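Local atomic coordinates of sugar ABC transporter substrate-binding protein, BlMnBP1 (Bifidobacterium animalis subsp. lactis ATCC 27673, PDB entry 6I5R), a protein that binds manno-oligosaccharides such as mannobiose and probably hands them to the ABC transporter that takes up the breakdown products of beta-mannan. Residues A[355-360]-A[364-369]; A[258-263]-A[413-418]; A[81-86]-A[99-104]; A[64-67]-A[72-75]. All coordinates share one frame; numbering follows the deposited sequence.

Interaction 1 (A[355-360]-A[364-369]); sequences GGIPIK and ESMPET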
loop_
_atom_site.group_PDB
_atom_site.type_symbol
_atom_site.label_atom_id
_atom_site.label_comp_id
_atom_site.label_asym_id
_atom_site.label_seq_id
_atom_site.Cartn_x
_atom_site.Cartn_y
_atom_site.Cartn_z
ATOM N N GLY A 355 -9.023 4.103 9.016
ATOM C CA GLY A 355 -9.233 5.090 7.977
ATOM C C GLY A 355 -9.227 4.555 6.567
ATOM O O GLY A 355 -8.797 5.255 5.657
ATOM N N GLY A 356 -9.695 3.325 6.355
ATOM C CA GLY A 356 -9.707 2.733 5.043
ATOM C C GLY A 356 -11.089 2.289 4.588
ATOM O O GLY A 356 -12.072 2.328 5.330
ATOM N N ILE A 357 -11.107 1.790 3.366
ATOM C CA ILE A 357 -12.365 1.409 2.702
ATOM C C ILE A 357 -12.654 -0.033 3.045
ATOM O O ILE A 357 -11.799 -0.910 2.830
ATOM C CB ILE A 357 -12.250 1.614 1.186
ATOM C CG1 ILE A 357 -12.140 3.106 0.884
ATOM C CG2 ILE A 357 -13.415 0.950 0.465
ATOM C CD1 ILE A 357 -11.367 3.346 -0.386
ATOM N N PRO A 358 -13.843 -0.350 3.591
ATOM C CA PRO A 358 -14.152 -1.745 3.928
ATOM C C PRO A 358 -14.146 -2.628 2.696
ATOM O O PRO A 358 -14.442 -2.194 1.577
ATOM C CB PRO A 358 -15.555 -1.689 4.547
ATOM C CG PRO A 358 -15.963 -0.281 4.610
ATOM C CD PRO A 358 -14.961 0.572 3.870
ATOM N N ILE A 359 -13.797 -3.890 2.929
ATOM C CA ILE A 359 -13.615 -4.857 1.862
ATOM C C ILE A 359 -14.826 -5.765 1.675
ATOM O O ILE A 359 -14.992 -6.328 0.581
ATOM C CB ILE A 359 -12.324 -5.666 2.132
ATOM C CG1 ILE A 359 -11.151 -4.686 2.142
ATOM C CG2 ILE A 359 -12.124 -6.756 1.112
ATOM C CD1 ILE A 359 -10.866 -4.057 0.844
ATOM N N LYS A 360 -15.686 -5.913 2.685
ATOM C CA LYS A 360 -16.928 -6.635 2.460
ATOM C C LYS A 360 -17.646 -6.030 1.261
ATOM O O LYS A 360 -17.804 -4.806 1.164
ATOM C CB LYS A 360 -17.822 -6.589 3.700
ATOM C CG LYS A 360 -19.063 -7.445 3.528
ATOM C CD LYS A 360 -19.974 -7.419 4.753
ATOM C CE LYS A 360 -20.983 -8.532 4.625
ATOM N NZ LYS A 360 -21.816 -8.663 5.845
ATOM N N GLU A 364 -20.605 0.078 1.193
ATOM C CA GLU A 364 -20.083 1.182 0.407
ATOM C C GLU A 364 -19.800 2.406 1.276
ATOM O O GLU A 364 -19.757 3.521 0.768
ATOM C CB GLU A 364 -21.029 1.519 -0.744
ATOM C CG GLU A 364 -21.476 0.281 -1.598
ATOM C CD GLU A 364 -20.420 -0.302 -2.562
ATOM O OE1 GLU A 364 -19.433 0.372 -2.945
ATOM O OE2 GLU A 364 -20.598 -1.475 -2.979
ATOM N N SER A 365 -19.590 2.213 2.575
ATOM C CA SER A 365 -19.141 3.316 3.417
ATOM C C SER A 365 -17.682 3.687 3.116
ATOM O O SER A 365 -16.869 2.854 2.685
ATOM C CB SER A 365 -19.307 2.940 4.891
ATOM O OG SER A 365 -18.112 2.353 5.381
ATOM N N MET A 366 -17.365 4.972 3.310
ATOM C CA MET A 366 -16.081 5.558 2.947
ATOM C C MET A 366 -15.475 6.322 4.116
ATOM O O MET A 366 -16.186 7.098 4.765
ATOM C CB MET A 366 -16.258 6.544 1.780
ATOM C CG MET A 366 -16.520 5.878 0.441
ATOM S SD MET A 366 -15.112 4.822 0.011
ATOM C CE MET A 366 -14.050 6.038 -0.731
ATOM N N PRO A 367 -14.167 6.175 4.392
ATOM C CA PRO A 367 -13.556 7.027 5.418
ATOM C C PRO A 367 -13.885 8.492 5.164
ATOM O O PRO A 367 -14.070 8.915 4.008
ATOM C CB PRO A 367 -12.052 6.766 5.270
ATOM C CG PRO A 367 -11.961 5.445 4.613
ATOM C CD PRO A 367 -13.177 5.299 3.742
ATOM N N GLU A 368 -13.933 9.270 6.251
ATOM C CA GLU A 368 -14.131 10.719 6.122
ATOM C C GLU A 368 -12.904 11.426 5.546
ATOM O O GLU A 368 -13.002 12.613 5.206
ATOM C CB GLU A 368 -14.532 11.347 7.475
ATOM C CG GLU A 368 -16.065 11.431 7.778
ATOM C CD GLU A 368 -16.896 12.199 6.729
ATOM O OE1 GLU A 368 -16.301 12.917 5.878
ATOM O OE2 GLU A 368 -18.158 12.088 6.742
ATOM N N THR A 369 -11.777 10.711 5.399
ATOM C CA THR A 369 -10.556 11.227 4.781
ATOM C C THR A 369 -10.763 11.663 3.343
ATOM O O THR A 369 -9.930 12.404 2.792
ATOM C CB THR A 369 -9.484 10.128 4.777
ATOM O OG1 THR A 369 -9.213 9.685 6.114
ATOM C CG2 THR A 369 -8.201 10.584 4.100
HETATM O O HOH W 1 -7.819 7.631 5.878
#

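Interaction 2 (A[258-263]-A[413-418]); sequences EDYSTT and DIVVDA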
loop_
_atom_site.group_PDB
_atom_site.type_symbol
_atom_site.label_atom_id
_atom_site.label_comp_id
_atom_site.label_asym_id
_atom_site.label_seq_id
_atom_site.Cartn_x
_atom_site.Cartn_y
_atom_site.Cartn_z
ATOM N N GLU A 258 17.173 17.787 6.001
ATOM C CA GLU A 258 18.595 18.076 5.839
ATOM C C GLU A 258 19.380 16.794 5.584
ATOM O O GLU A 258 20.307 16.763 4.761
ATOM C CB GLU A 258 19.146 18.805 7.080
ATOM C CG GLU A 258 20.697 18.790 7.106
ATOM C CD GLU A 258 21.321 20.182 7.401
ATOM O OE1 GLU A 258 20.625 21.090 7.974
ATOM O OE2 GLU A 258 22.525 20.379 7.085
ATOM N N ASP A 259 19.072 15.750 6.343
ATOM C CA ASP A 259 19.832 14.509 6.292
ATOM C C ASP A 259 18.928 13.314 6.075
ATOM O O ASP A 259 18.372 12.797 7.041
ATOM C CB ASP A 259 20.661 14.289 7.560
ATOM C CG ASP A 259 21.588 13.091 7.435
ATOM O OD1 ASP A 259 21.666 12.504 6.342
ATOM O OD2 ASP A 259 22.252 12.740 8.431
ATOM N N TYR A 260 18.836 12.862 4.826
ATOM C CA TYR A 260 18.005 11.712 4.530
ATOM C C TYR A 260 18.503 10.434 5.198
ATOM O O TYR A 260 17.707 9.535 5.413
ATOM C CB TYR A 260 17.914 11.527 3.012
ATOM C CG TYR A 260 19.222 11.237 2.331
ATOM C CD1 TYR A 260 19.814 9.989 2.423
ATOM C CD2 TYR A 260 19.869 12.208 1.577
ATOM C CE1 TYR A 260 21.005 9.715 1.803
ATOM C CE2 TYR A 260 21.086 11.933 0.957
ATOM C CZ TYR A 260 21.641 10.685 1.085
ATOM O OH TYR A 260 22.839 10.382 0.463
ATOM N N SER A 261 19.779 10.338 5.563
ATOM C CA SER A 261 20.286 9.062 6.058
ATOM C C SER A 261 19.858 8.792 7.492
ATOM O O SER A 261 20.040 7.670 7.980
ATOM C CB SER A 261 21.816 9.011 5.955
ATOM O OG SER A 261 22.401 9.839 6.940
ATOM N N THR A 262 19.257 9.764 8.163
ATOM C CA THR A 262 18.880 9.585 9.550
ATOM C C THR A 262 17.420 9.958 9.801
ATOM O O THR A 262 17.057 10.307 10.922
ATOM C CB THR A 262 19.804 10.396 10.465
ATOM O OG1 THR A 262 19.590 11.793 10.255
ATOM C CG2 THR A 262 21.251 10.091 10.196
ATOM N N THR A 263 16.557 9.860 8.790
ATOM C CA THR A 263 15.142 10.070 9.058
ATOM C C THR A 263 14.624 9.042 10.055
ATOM O O THR A 263 15.181 7.948 10.217
ATOM C CB THR A 263 14.304 9.978 7.785
ATOM O OG1 THR A 263 14.415 8.683 7.198
ATOM C CG2 THR A 263 14.745 11.048 6.807
ATOM N N ASP A 413 17.936 5.419 -4.238
ATOM C CA ASP A 413 18.947 5.875 -5.180
ATOM C C ASP A 413 18.537 7.195 -5.818
ATOM O O ASP A 413 19.375 8.077 -6.027
ATOM C CB ASP A 413 19.189 4.812 -6.253
ATOM C CG ASP A 413 20.386 5.130 -7.126
ATOM O OD1 ASP A 413 21.427 5.471 -6.543
ATOM O OD2 ASP A 413 20.278 4.991 -8.381
ATOM N N ILE A 414 17.245 7.374 -6.096
ATOM C CA ILE A 414 16.788 8.672 -6.581
ATOM C C ILE A 414 17.180 9.765 -5.592
ATOM O O ILE A 414 17.719 10.812 -5.971
ATOM C CB ILE A 414 15.269 8.668 -6.831
ATOM C CG1 ILE A 414 14.912 7.702 -7.955
ATOM C CG2 ILE A 414 14.805 10.078 -7.195
ATOM C CD1 ILE A 414 13.434 7.534 -8.216
ATOM N N VAL A 415 16.888 9.544 -4.314
ATOM C CA VAL A 415 17.205 10.539 -3.289
ATOM C C VAL A 415 18.705 10.785 -3.244
ATOM O O VAL A 415 19.170 11.926 -3.164
ATOM C CB VAL A 415 16.677 10.079 -1.917
ATOM C CG1 VAL A 415 17.150 11.020 -0.784
ATOM C CG2 VAL A 415 15.168 9.964 -1.931
ATOM N N VAL A 416 19.482 9.708 -3.263
ATOM C CA VAL A 416 20.932 9.838 -3.183
ATOM C C VAL A 416 21.443 10.623 -4.380
ATOM O O VAL A 416 22.279 11.519 -4.244
ATOM C CB VAL A 416 21.606 8.452 -3.123
ATOM C CG1 VAL A 416 23.073 8.610 -3.302
ATOM C CG2 VAL A 416 21.322 7.740 -1.828
ATOM N N ASP A 417 20.975 10.259 -5.584
ATOM C CA ASP A 417 21.499 10.860 -6.809
ATOM C C ASP A 417 21.104 12.322 -6.895
ATOM O O ASP A 417 21.911 13.177 -7.299
ATOM C CB ASP A 417 21.002 10.090 -8.051
ATOM C CG ASP A 417 21.616 8.724 -8.178
ATOM O OD1 ASP A 417 22.391 8.356 -7.285
ATOM O OD2 ASP A 417 21.298 7.998 -9.139
ATOM N N ALA A 418 19.881 12.638 -6.461
ATOM C CA ALA A 418 19.407 14.006 -6.515
ATOM C C ALA A 418 20.132 14.872 -5.494
ATOM O O ALA A 418 20.475 16.022 -5.790
ATOM C CB ALA A 418 17.896 14.032 -6.299
#

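Interaction 3 (A[81-86]-A[99-104]); sequences SNYADS and DIMMIP. With ZN (zinc ion), chain P.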
loop_
_atom_site.group_PDB
_atom_site.type_symbol
_atom_site.label_atom_id
_atom_site.label_comp_id
_atom_site.label_asym_id
_atom_site.label_seq_id
_atom_site.Cartn_x
_atom_site.Cartn_y
_atom_site.Cartn_z
ATOM N N SER A 81 9.166 -5.117 12.856
ATOM C CA SER A 81 9.346 -3.790 12.272
ATOM C C SER A 81 9.779 -3.905 10.821
ATOM O O SER A 81 9.329 -3.126 9.971
ATOM C CB SER A 81 10.367 -2.976 13.047
ATOM O OG SER A 81 11.610 -3.647 13.011
ATOM N N ASN A 82 10.650 -4.862 10.523
ATOM C CA ASN A 82 11.099 -5.091 9.152
ATOM C C ASN A 82 10.176 -6.115 8.482
ATOM O O ASN A 82 10.580 -7.194 8.081
ATOM C CB ASN A 82 12.548 -5.558 9.149
ATOM C CG ASN A 82 13.155 -5.563 7.762
ATOM O OD1 ASN A 82 12.550 -5.077 6.804
ATOM N ND2 ASN A 82 14.362 -6.131 7.638
ATOM N N TYR A 83 8.901 -5.754 8.366
ATOM C CA TYR A 83 7.890 -6.779 8.125
ATOM C C TYR A 83 8.088 -7.480 6.777
ATOM O O TYR A 83 8.126 -8.714 6.707
ATOM C CB TYR A 83 6.472 -6.212 8.201
ATOM C CG TYR A 83 5.517 -7.360 7.888
ATOM C CD1 TYR A 83 5.307 -8.369 8.815
ATOM C CD2 TYR A 83 4.925 -7.493 6.626
ATOM C CE1 TYR A 83 4.481 -9.443 8.525
ATOM C CE2 TYR A 83 4.108 -8.574 6.323
ATOM C CZ TYR A 83 3.889 -9.546 7.293
ATOM O OH TYR A 83 3.079 -10.635 7.032
ATOM N N ALA A 84 8.165 -6.710 5.686
ATOM C CA ALA A 84 8.249 -7.329 4.370
ATOM C C ALA A 84 9.338 -8.386 4.325
ATOM O O ALA A 84 9.124 -9.499 3.818
ATOM C CB ALA A 84 8.506 -6.266 3.310
ATOM N N ASP A 85 10.506 -8.063 4.876
ATOM C CA ASP A 85 11.647 -8.963 4.795
ATOM C C ASP A 85 11.444 -10.194 5.677
ATOM O O ASP A 85 11.691 -11.323 5.243
ATOM C CB ASP A 85 12.908 -8.202 5.196
ATOM C CG ASP A 85 13.317 -7.106 4.178
ATOM O OD1 ASP A 85 13.013 -7.221 2.967
ATOM O OD2 ASP A 85 13.991 -6.118 4.588
ATOM N N SER A 86 10.942 -10.001 6.896
ATOM C CA SER A 86 10.779 -11.132 7.805
ATOM C C SER A 86 9.643 -12.061 7.372
ATOM O O SER A 86 9.775 -13.291 7.474
ATOM C CB SER A 86 10.574 -10.642 9.238
ATOM O OG SER A 86 9.439 -9.840 9.333
ATOM N N ASP A 99 0.218 -19.128 10.715
ATOM C CA ASP A 99 -1.060 -19.566 10.175
ATOM C C ASP A 99 -1.680 -18.549 9.241
ATOM O O ASP A 99 -2.229 -18.932 8.206
ATOM C CB ASP A 99 -2.014 -19.855 11.328
ATOM C CG ASP A 99 -1.518 -21.017 12.192
ATOM O OD1 ASP A 99 -1.608 -22.182 11.728
ATOM O OD2 ASP A 99 -1.005 -20.759 13.303
ATOM N N ILE A 100 -1.605 -17.278 9.604
ATOM C CA ILE A 100 -1.979 -16.160 8.746
ATOM C C ILE A 100 -0.814 -15.184 8.724
ATOM O O ILE A 100 -0.264 -14.872 9.781
ATOM C CB ILE A 100 -3.216 -15.410 9.264
ATOM C CG1 ILE A 100 -4.438 -16.291 9.351
ATOM C CG2 ILE A 100 -3.504 -14.172 8.370
ATOM C CD1 ILE A 100 -5.437 -15.716 10.323
ATOM N N MET A 101 -0.476 -14.665 7.537
ATOM C CA MET A 101 0.405 -13.507 7.431
ATOM C C MET A 101 -0.180 -12.526 6.421
ATOM O O MET A 101 -1.073 -12.863 5.633
ATOM C CB MET A 101 1.838 -13.873 7.009
ATOM C CG MET A 101 1.968 -14.372 5.609
ATOM S SD MET A 101 3.662 -14.324 4.968
ATOM C CE MET A 101 4.459 -15.471 6.135
ATOM N N MET A 102 0.324 -11.293 6.449
ATOM C CA MET A 102 0.030 -10.365 5.364
ATOM C C MET A 102 0.987 -10.720 4.226
ATOM O O MET A 102 2.208 -10.798 4.425
ATOM C CB MET A 102 0.181 -8.909 5.815
ATOM C CG MET A 102 -0.533 -8.593 7.106
ATOM S SD MET A 102 -2.235 -9.204 7.298
ATOM C CE MET A 102 -3.160 -8.201 6.111
ATOM N N ILE A 103 0.434 -10.958 3.047
ATOM C CA ILE A 103 1.197 -11.475 1.922
ATOM C C ILE A 103 2.293 -10.490 1.529
ATOM O O ILE A 103 2.011 -9.314 1.245
ATOM C CB ILE A 103 0.286 -11.753 0.722
ATOM C CG1 ILE A 103 -0.740 -12.810 1.097
ATOM C CG2 ILE A 103 1.115 -12.147 -0.469
ATOM C CD1 ILE A 103 -1.874 -12.947 0.148
ATOM N N PRO A 104 3.548 -10.933 1.538
ATOM C CA PRO A 104 4.676 -10.077 1.153
ATOM C C PRO A 104 4.857 -10.089 -0.371
ATOM O O PRO A 104 3.911 -10.361 -1.096
ATOM C CB PRO A 104 5.864 -10.725 1.852
ATOM C CG PRO A 104 5.478 -12.184 1.898
ATOM C CD PRO A 104 4.012 -12.217 2.129
HETATM ZN ZN ZN P . 14.033 -4.138 3.966
HETATM O O HOH W 2 13.577 -4.825 2.313
HETATM O O HOH W 3 15.451 -5.571 3.439
#

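Interaction 4 (A[64-67]-A[72-75]); sequences EDFN and NITV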
loop_
_atom_site.group_PDB
_atom_site.type_symbol
_atom_site.label_atom_id
_atom_site.label_comp_id
_atom_site.label_asym_id
_atom_site.label_seq_id
_atom_site.Cartn_x
_atom_site.Cartn_y
_atom_site.Cartn_z
ATOM N N GLU A 64 -10.048 -9.823 21.480
ATOM C CA GLU A 64 -11.091 -9.942 22.494
ATOM C C GLU A 64 -12.482 -9.951 21.859
ATOM O O GLU A 64 -13.334 -10.781 22.210
ATOM C CB GLU A 64 -10.940 -8.791 23.482
ATOM C CG GLU A 64 -12.054 -8.672 24.440
ATOM C CD GLU A 64 -11.848 -7.511 25.371
ATOM O OE1 GLU A 64 -10.996 -7.651 26.267
ATOM O OE2 GLU A 64 -12.513 -6.453 25.208
ATOM N N ASP A 65 -12.747 -9.007 20.954
ATOM C CA ASP A 65 -14.041 -8.975 20.285
ATOM C C ASP A 65 -14.286 -10.260 19.511
ATOM O O ASP A 65 -15.377 -10.830 19.566
ATOM C CB ASP A 65 -14.142 -7.777 19.348
ATOM C CG ASP A 65 -14.212 -6.480 20.088
ATOM O OD1 ASP A 65 -14.621 -6.483 21.269
ATOM O OD2 ASP A 65 -13.869 -5.442 19.514
ATOM N N PHE A 66 -13.277 -10.721 18.762
ATOM C CA PHE A 66 -13.403 -11.980 18.052
ATOM C C PHE A 66 -13.696 -13.122 19.017
ATOM O O PHE A 66 -14.475 -14.032 18.705
ATOM C CB PHE A 66 -12.115 -12.234 17.277
ATOM C CG PHE A 66 -12.007 -13.620 16.692
ATOM C CD1 PHE A 66 -12.715 -13.960 15.552
ATOM C CD2 PHE A 66 -11.153 -14.547 17.237
ATOM C CE1 PHE A 66 -12.587 -15.197 14.987
ATOM C CE2 PHE A 66 -11.033 -15.808 16.678
ATOM C CZ PHE A 66 -11.760 -16.124 15.555
ATOM N N ASN A 67 -13.056 -13.110 20.189
ATOM C CA ASN A 67 -13.176 -14.262 21.083
ATOM C C ASN A 67 -14.544 -14.313 21.751
ATOM O O ASN A 67 -14.916 -15.351 22.300
ATOM C CB ASN A 67 -12.077 -14.267 22.149
ATOM C CG ASN A 67 -10.763 -14.796 21.627
ATOM O OD1 ASN A 67 -9.707 -14.339 22.017
ATOM N ND2 ASN A 67 -10.825 -15.789 20.762
ATOM N N ASN A 72 -12.767 -20.408 21.599
ATOM C CA ASN A 72 -11.762 -21.461 21.585
ATOM C C ASN A 72 -10.814 -21.373 20.398
ATOM O O ASN A 72 -10.006 -22.280 20.212
ATOM C CB ASN A 72 -12.452 -22.819 21.667
ATOM C CG ASN A 72 -13.443 -22.875 22.840
ATOM O OD1 ASN A 72 -14.645 -23.157 22.671
ATOM N ND2 ASN A 72 -12.952 -22.568 24.016
ATOM N N ILE A 73 -10.861 -20.290 19.631
ATOM C CA ILE A 73 -9.836 -19.998 18.644
ATOM C C ILE A 73 -8.958 -18.913 19.250
ATOM O O ILE A 73 -9.305 -17.724 19.229
ATOM C CB ILE A 73 -10.423 -19.568 17.303
ATOM C CG1 ILE A 73 -11.184 -20.709 16.647
ATOM C CG2 ILE A 73 -9.288 -19.067 16.362
ATOM C CD1 ILE A 73 -11.820 -20.336 15.332
ATOM N N THR A 74 -7.812 -19.322 19.776
ATOM C CA THR A 74 -6.848 -18.395 20.343
ATOM C C THR A 74 -5.969 -17.842 19.232
ATOM O O THR A 74 -5.377 -18.597 18.452
ATOM C CB THR A 74 -5.993 -19.087 21.411
ATOM O OG1 THR A 74 -6.801 -19.416 22.554
ATOM C CG2 THR A 74 -4.822 -18.187 21.810
ATOM N N VAL A 75 -5.877 -16.524 19.181
ATOM C CA VAL A 75 -5.122 -15.821 18.157
ATOM C C VAL A 75 -3.884 -15.208 18.795
ATOM O O VAL A 75 -3.998 -14.341 19.668
ATOM C CB VAL A 75 -5.970 -14.736 17.486
ATOM C CG1 VAL A 75 -5.179 -14.082 16.359
ATOM C CG2 VAL A 75 -7.280 -15.309 16.976
HETATM O O HOH W 4 -7.075 -15.335 21.494
#

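Interaction 1 (A[355-360]-A[364-369])
Pro-367 lays its ring over the backbone of Gly-355 and Gly-356, and this is the tight part of the contact. Ring atom CG of Pro-367 comes to 3.2 Å from Gly-356 O and 3.3 Å from Gly-355 O. At Gly-355 the positive phi, 68°, by itself favours glycine. Next along, Ile-357 and Met-366 lie side by side and point the same way, with Ile-357 CG1 3.5 Å from Met-366 SD. Bends at chi2 and chi3 fold the methionine back, so that its end reaches Ile-357 although its CB starts off away from it. The same CG1 meets Pro-367 CD, the two side chains crossing at about a right angle. A second proline, Pro-358, sets its CD 3.2 Å from Ser-365 O, and the backbone of Ile-357 is hydrogen-bonded to Gly-147.

The outer side is looser. Ser-365 and Met-366 are exposed, and Ser-365 OG approaches Pro-358 CG at 3.5 Å. At the other end Thr-369 is joined to Gly-355 through a water, which donates to Gly-355 O (2.6 Å) and accepts from Thr-369 OG1 (2.5 Å).

The two runs go in nearly opposite directions, 158° apart, within the loop between helix 350-353 and strand 377-379. Pro-358 and Pro-367 have no backbone N-H to donate, and they meet the other run through ring carbons. The chemistry implies a loop folded back on itself by apolar and ring-to-carbonyl contacts, with a water bridging it at one end.

Interaction 2 (A[258-263]-A[413-418])
Tyr-260 and Val-415 slide past each other in opposite directions, and the valine comes to rest over one face of the phenol ring. Its CG1 methyl stands 4.1 Å from the centroid of the Tyr-260 ring and 28° off the normal, a CH-pi contact displaced toward the base of the ring: the nearest pair is Tyr-260 CG with Val-415 CG1 at 3.7 Å. Val-416, the next residue of the helix, crosses the tyrosine at about a right angle. Its CG2 reaches the far end of the ring obliquely, 3.8 Å from Tyr-260 OH and 4.1 Å from CE1 of that ring. The tyrosine thus spans two successive helix residues, one near its root and one near its hydroxyl, and beta-branched valines suit this place because they offer short, stiff methyls.

What turns the ring toward the helix is chi1 of 63°, which sets CG of Tyr-260 between its backbone N and carbonyl carbon. The backbone beneath is held by Asp-259, whose OD1 accepts from both Ser-261 OG (2.8 Å) and Ser-261 N (3.0 Å), the two donors arriving from the same face of the carboxylate. Phe-194 meets the tyrosine ring as well and also touches Val-415, so the aromatic patch extends beyond the two segments.

Here an Asx turn, overlapping the short 3-10 segment 260-261, presents Tyr-260 to the helix. In this solute-binding protein fold it docks the loop before helix 265-273, which bears the sugar-pocket residues Trp-265, Glu-266 and Lys-269, on helix 409-420.

Interaction 3 (A[81-86]-A[99-104])
Tyr-83 swings its CG opposite the backbone N (chi1 178°), which throws the ring out from the first turn of its helix toward the strand, where the hydroxyl meets the main chain of Met-102. The backbone of Met-102 puts CB beside the phenol, and the bends at chi2 and chi3 belong to a chain whose end leads away. The tyrosine OH donates to Met-102 O at 2.8 Å, in the carbonyl plane and on a lone pair, with a C=O...donor angle of 117°. The carbonyl lies at the ring's edge. Around the buried hydroxyl pack Met-101 CB, 3.5 Å from Tyr-83 OH, and Met-102 CB, 3.6 Å from the same oxygen. Tyrosine suits the place: it is long enough to cross from helix to strand, and polar at the end alone. A phenylalanine here would probably keep much of the packing but leave the Met-102 carbonyl without this donor. Farther on, Pro-104 CB rests 4.0 Å from Ala-84 O.

On another side of the helix, Asp-85 turns away from the strand and gives OD2 to a zinc ion at 2.1 Å; two waters also bind the metal, the shorter bond being zinc to water 2 at 1.9 Å. Ser-81, just before the helix, belongs to the sugar pocket, its backbone O making a weak hydrogen bond to a mannose.

Helix 83-93 stands against strand 100-102, which pairs with strands 38-44 and 314-325; from the latter, pocket residue Tyr-321 meets the Tyr-83 ring edge-to-face.

Interaction 4 (A[64-67]-A[72-75])
Within the beta-alpha-beta unit made of strand 38-44, helix 59-69 and strand 73-79, Phe-66 and Asn-67 of the helix close onto Ile-73 and Val-75 of the second strand. The two strands pair in parallel, and this contact packs the helix against the second of them.

Phe-66 has its CG opposite the backbone N, chi1 170°, which carries the ring out to the strand. The methyl Ile-73 CG2 lies in the plane of the ring at its edge, 3.7 Å from Phe-66 CE2. That same CE2 is 3.6 Å from Ile-73 O and 3.8 Å from Val-75 CG2, the valine side chain crossing the ring at about a right angle. A flat, wholly apolar group fits this buried gap between branched residues, and Phe-340 and Trp-343 of helix 331-346 meet the ring edge-to-face from beyond. An alanine in place of Phe-66 would be likely to open a gap between helix and strand and leave Ile-73 and Val-75 without the ring they pack against.

Asn-67, at the helix's partly exposed side, supplies the polar link. Its ND2 donates to Ile-73 O at 2.9 Å with an N-H...acceptor angle of 142°; the oxygen lies in the amide plane, whereas the donor stands 39° above the carbonyl plane. ND2 is also hydrogen-bonded to Tyr-70 O, in the turn that joins the two segments. Both ends of the amide are used, which fixes its rotation: OD1 takes a bond from a water at 2.9 Å, and that water in turn accepts from Val-75 N.

Overall arrangement
From the N terminus, interaction 4 comes first, closing the short turn between helix 59-69 and strand 73-79. Interaction 3 follows in series, closing the loop through helix 83-93 to strand 100-102; both contacts reach the same sheet, and their nearest atoms are about 6 Å apart. Interaction 2 then spans 149 residues, from the loop before helix 265-273 to helix 409-420 near the C terminus. Interaction 1 falls between those ends in sequence, a fold-back within the loop before strand 377-379, yet its centre lies about 34 Å from that of interaction 2, across the chain's centre. None cross. Interactions 2 and 4 stand farthest apart, their centres about 44 Å from each other.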